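Local coordinates for cystathionine gamma-synthase (Xanthomonas oryzae pv. oryzae KACC 10331, PDB 6LD7), which probably makes cystathionine in the methionine biosynthesis pathway, as a pyridoxal 5'-phosphate-dependent enzyme of the trans-sulfuration family, at residues 282-288 with 310-316. The protein carries 1 engineered substitution. Sequence-based numbering, arbitrary orientation.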
ATOM      1  N   MET C 282      -1.727  11.745 -45.100  1.00 39.99           N
ATOM      2  CA  MET C 282      -0.791  10.646 -44.763  1.00 37.38           C
ATOM      3  C   MET C 282      -1.560   9.437 -44.211  1.00 37.52           C
ATOM      4  O   MET C 282      -0.924   8.467 -43.842  1.00 38.27           O
ATOM      5  CB  MET C 282       0.230  11.151 -43.737  1.00 38.78           C
ATOM      6  CG  MET C 282       1.312  12.038 -44.350  1.00 40.86           C
ATOM      7  SD  MET C 282       2.199  11.056 -45.613  1.00 41.83           S
ATOM      8  CE  MET C 282       2.976   9.772 -44.639  1.00 46.01           C
ATOM      9  N   VAL C 283      -2.886   9.508 -44.095  1.00 34.28           N
ATOM     10  CA  VAL C 283      -3.694   8.439 -43.432  1.00 34.57           C
ATOM     11  C   VAL C 283      -4.666   7.834 -44.448  1.00 35.31           C
ATOM     12  O   VAL C 283      -5.524   8.578 -44.912  1.00 34.48           O
ATOM     13  CB  VAL C 283      -4.466   9.040 -42.247  1.00 33.41           C
ATOM     14  CG1 VAL C 283      -5.324   8.003 -41.568  1.00 35.18           C
ATOM     15  CG2 VAL C 283      -3.553   9.675 -41.231  1.00 35.61           C
ATOM     16  N   ASN C 284      -4.540   6.552 -44.748  1.00 37.33           N
ATOM     17  CA  ASN C 284      -5.375   5.814 -45.726  1.00 40.89           C
ATOM     18  C   ASN C 284      -6.698   5.434 -45.096  1.00 39.32           C
ATOM     19  O   ASN C 284      -7.607   5.365 -45.826  1.00 36.78           O
ATOM     20  CB  ASN C 284      -4.693   4.530 -46.245  1.00 47.01           C
ATOM     21  CG  ASN C 284      -3.382   4.866 -46.938  1.00 52.87           C
ATOM     22  OD1 ASN C 284      -3.197   5.973 -47.460  1.00 53.60           O
ATOM     23  ND2 ASN C 284      -2.432   3.959 -46.913  1.00 54.96           N
ATOM     24  N   GLN C 285      -6.783   5.161 -43.794  1.00 35.98           N
ATOM     25  CA  GLN C 285      -8.062   4.716 -43.172  1.00 34.00           C
ATOM     26  C   GLN C 285      -8.017   4.984 -41.673  1.00 33.64           C
ATOM     27  O   GLN C 285      -6.897   4.845 -40.995  1.00 33.34           O
ATOM     28  CB  GLN C 285      -8.196   3.219 -43.449  1.00 37.76           C
ATOM     29  CG  GLN C 285      -9.479   2.600 -43.040  1.00 47.32           C
ATOM     30  CD  GLN C 285     -10.648   3.167 -43.795  1.00 51.39           C
ATOM     31  OE1 GLN C 285     -10.608   3.236 -45.006  1.00 56.11           O
ATOM     32  NE2 GLN C 285     -11.629   3.657 -43.065  1.00 55.17           N
ATOM     33  N   VAL C 286      -9.175   5.291 -41.116  1.00 31.67           N
ATOM     34  CA  VAL C 286      -9.339   5.450 -39.662  1.00 31.68           C
ATOM     35  C   VAL C 286     -10.389   4.446 -39.216  1.00 31.53           C
ATOM     36  O   VAL C 286     -11.421   4.356 -39.885  1.00 33.33           O
ATOM     37  CB  VAL C 286      -9.756   6.860 -39.282  1.00 30.40           C
ATOM     38  CG1 VAL C 286      -9.849   6.979 -37.756  1.00 29.70           C
ATOM     39  CG2 VAL C 286      -8.769   7.850 -39.802  1.00 33.58           C
ATOM     40  N   TYR C 287     -10.119   3.767 -38.114  1.00 26.90           N
ATOM     41  CA  TYR C 287     -11.026   2.771 -37.527  1.00 28.40           C
ATOM     42  C   TYR C 287     -11.498   3.379 -36.213  1.00 28.09           C
ATOM     43  O   TYR C 287     -10.719   3.427 -35.262  1.00 27.42           O
ATOM     44  CB  TYR C 287     -10.312   1.421 -37.374  1.00 28.20           C
ATOM     45  CG  TYR C 287      -9.836   0.795 -38.658  1.00 28.99           C
ATOM     46  CD1 TYR C 287     -10.693   0.076 -39.490  1.00 31.69           C
ATOM     47  CD2 TYR C 287      -8.525   0.988 -39.072  1.00 29.51           C
ATOM     48  CE1 TYR C 287     -10.253  -0.432 -40.718  1.00 34.06           C
ATOM     49  CE2 TYR C 287      -8.060   0.483 -40.260  1.00 30.23           C
ATOM     50  CZ  TYR C 287      -8.915  -0.247 -41.074  1.00 35.35           C
ATOM     51  OH  TYR C 287      -8.345  -0.769 -42.195  1.00 34.23           O
ATOM     52  N   PHE C 288     -12.679   3.947 -36.215  1.00 28.08           N
ATOM     53  CA  PHE C 288     -13.235   4.683 -35.047  1.00 29.73           C
ATOM     54  C   PHE C 288     -14.747   4.755 -35.183  1.00 29.58           C
ATOM     55  O   PHE C 288     -15.236   5.301 -36.144  1.00 28.86           O
ATOM     56  CB  PHE C 288     -12.711   6.106 -34.911  1.00 28.07           C
ATOM     57  CG  PHE C 288     -13.225   6.842 -33.696  1.00 27.77           C
ATOM     58  CD1 PHE C 288     -13.001   6.357 -32.427  1.00 28.67           C
ATOM     59  CD2 PHE C 288     -13.907   8.056 -33.826  1.00 27.40           C
ATOM     60  CE1 PHE C 288     -13.436   7.077 -31.314  1.00 30.07           C
ATOM     61  CE2 PHE C 288     -14.351   8.761 -32.720  1.00 27.96           C
ATOM     62  CZ  PHE C 288     -14.127   8.274 -31.467  1.00 30.61           C
ATOM     63  N   MET C 310     -10.603   4.507 -28.008  1.00 28.77           N
ATOM     64  CA  MET C 310      -9.678   3.648 -28.800  1.00 28.82           C
ATOM     65  C   MET C 310      -9.929   3.907 -30.280  1.00 28.06           C
ATOM     66  O   MET C 310     -11.066   3.978 -30.707  1.00 29.49           O
ATOM     67  CB  MET C 310      -9.918   2.158 -28.548  1.00 29.06           C
ATOM     68  CG  MET C 310      -9.768   1.743 -27.063  1.00 33.65           C
ATOM     69  SD  MET C 310      -8.096   2.071 -26.412  1.00 33.76           S
ATOM     70  CE  MET C 310      -7.228   1.000 -27.589  1.00 29.73           C
ATOM     71  N   MET C 311      -8.866   3.984 -31.026  1.00 29.03           N
ATOM     72  CA  MET C 311      -8.946   4.027 -32.482  1.00 30.94           C
ATOM     73  C   MET C 311      -7.636   3.508 -33.074  1.00 29.23           C
ATOM     74  O   MET C 311      -6.582   3.431 -32.389  1.00 29.46           O
ATOM     75  CB  MET C 311      -9.245   5.461 -32.960  1.00 31.50           C
ATOM     76  CG  MET C 311      -8.099   6.378 -32.929  1.00 33.47           C
ATOM     77  SD  MET C 311      -8.599   8.069 -33.518  1.00 36.06           S
ATOM     78  CE  MET C 311      -9.816   8.499 -32.277  1.00 31.46           C
ATOM     79  N   SER C 312      -7.736   3.121 -34.320  1.00 28.68           N
ATOM     80  CA  SER C 312      -6.605   2.733 -35.179  1.00 28.99           C
ATOM     81  C   SER C 312      -6.639   3.527 -36.464  1.00 28.07           C
ATOM     82  O   SER C 312      -7.716   3.916 -36.878  1.00 31.85           O
ATOM     83  CB  SER C 312      -6.656   1.230 -35.460  1.00 28.52           C
ATOM     84  OG  SER C 312      -6.416   0.566 -34.252  1.00 30.32           O
ATOM     85  N   PHE C 313      -5.504   3.586 -37.150  1.00 29.83           N
ATOM     86  CA  PHE C 313      -5.353   4.265 -38.433  1.00 30.53           C
ATOM     87  C   PHE C 313      -4.151   3.659 -39.176  1.00 30.64           C
ATOM     88  O   PHE C 313      -3.162   3.184 -38.554  1.00 31.99           O
ATOM     89  CB  PHE C 313      -5.303   5.793 -38.189  1.00 29.92           C
ATOM     90  CG  PHE C 313      -3.998   6.315 -37.655  1.00 28.54           C
ATOM     91  CD1 PHE C 313      -3.740   6.283 -36.316  1.00 29.70           C
ATOM     92  CD2 PHE C 313      -2.984   6.689 -38.511  1.00 30.72           C
ATOM     93  CE1 PHE C 313      -2.525   6.679 -35.810  1.00 31.05           C
ATOM     94  CE2 PHE C 313      -1.762   7.116 -38.010  1.00 31.68           C
ATOM     95  CZ  PHE C 313      -1.554   7.150 -36.658  1.00 31.98           C
ATOM     96  N   GLU C 314      -4.287   3.576 -40.488  1.00 29.55           N
ATOM     97  CA  GLU C 314      -3.236   3.105 -41.429  1.00 34.19           C
ATOM     98  C   GLU C 314      -2.468   4.298 -41.947  1.00 32.48           C
ATOM     99  O   GLU C 314      -3.076   5.179 -42.533  1.00 34.61           O
ATOM    100  CB  GLU C 314      -3.866   2.365 -42.589  1.00 37.33           C
ATOM    101  CG  GLU C 314      -4.303   1.001 -42.143  1.00 46.63           C
ATOM    102  CD  GLU C 314      -5.133   0.251 -43.149  1.00 51.63           C
ATOM    103  OE1 GLU C 314      -5.763  -0.771 -42.723  1.00 41.54           O
ATOM    104  OE2 GLU C 314      -5.115   0.696 -44.354  1.00 56.01           O
ATOM    105  N   LEU C 315      -1.200   4.350 -41.611  1.00 32.38           N
ATOM    106  CA  LEU C 315      -0.287   5.419 -42.062  1.00 36.53           C
ATOM    107  C   LEU C 315       0.260   4.987 -43.417  1.00 39.20           C
ATOM    108  O   LEU C 315       0.480   3.811 -43.613  1.00 43.49           O
ATOM    109  CB  LEU C 315       0.796   5.540 -41.000  1.00 35.28           C
ATOM    110  CG  LEU C 315       1.826   6.608 -41.226  1.00 38.11           C
ATOM    111  CD1 LEU C 315       1.201   7.966 -41.078  1.00 37.23           C
ATOM    112  CD2 LEU C 315       2.916   6.417 -40.189  1.00 40.44           C
ATOM    113  N   GLU C 316       0.244   5.895 -44.352  1.00 44.13           N
ATOM    114  CA  GLU C 316       0.834   5.786 -45.702  1.00 48.56           C
ATOM    115  C   GLU C 316       2.354   5.627 -45.544  1.00 45.33           C
ATOM    116  O   GLU C 316       2.982   6.354 -44.714  1.00 44.09           O
ATOM    117  CB  GLU C 316       0.448   7.050 -46.500  1.00 52.08           C
ATOM    118  CG  GLU C 316       0.902   6.992 -47.944  1.00 64.33           C
ATOM    119  CD  GLU C 316       0.336   5.781 -48.681  1.00 74.06           C
ATOM    120  OE1 GLU C 316      -0.910   5.669 -48.711  1.00 76.13           O
ATOM    121  OE2 GLU C 316       1.127   4.914 -49.154  1.00 75.52           O
TER
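Y287 and S312 form a hydrogen-bonded antiparallel pair between short strands 285-287 and 310-315, which run at 164° with axes 4.6 Å apart. Y287 N reaches S312 O at 2.7 Å, and S312 N returns a bond to Y287 O. Farther along, the edge strand turns a corner: N284 N donates to E314 O while E314 N donates to Q285 O, an interruption resembling a beta bulge. Beyond it the pairing resumes with V283 opposite L315, and E316 N closes it on M282 O.

On the face that carries Y287, S312 and E314, the Y287 side chain sets CB and ring atom CD2 against S312 CB. The phenol donates to the carboxylate, Y287 OH to E314 OE1 2.6 Å, and this oxygen sits in the plane of the ring at its edge. Seen from the glutamate, the hydroxyl arrives from above the carboxylate plane, 55° out of it. E314 reaches it with a chain extended beyond CG. S312 OG turns elsewhere, bonding to P160 O.

The face of V283, V286, F313 and L315 is apolar. F313 CB packs on V283 CG1 at 4.0 Å, with CD2 of its ring close to both valine methyls, and the two side chains cross at about a right angle.

Separately, where the pairing ends beyond Y287, M311 bends at chi3 (62°) to bring its methyl over one face of the F288 ring, CE 4.0 Å from the centroid, a CH-pi contact with the sulfur lying obliquely; M310 O meets the same ring at its edge.

This is the margin of the smaller, C-terminal-domain sheet, as in fold type I relatives: strand 370-374 continues it beyond 310-315, leaving 283-287 outermost within the chain. Helix 259-277 covers F288, M311 and F313, while helix 380-396 packs through L391 on V283 and L315.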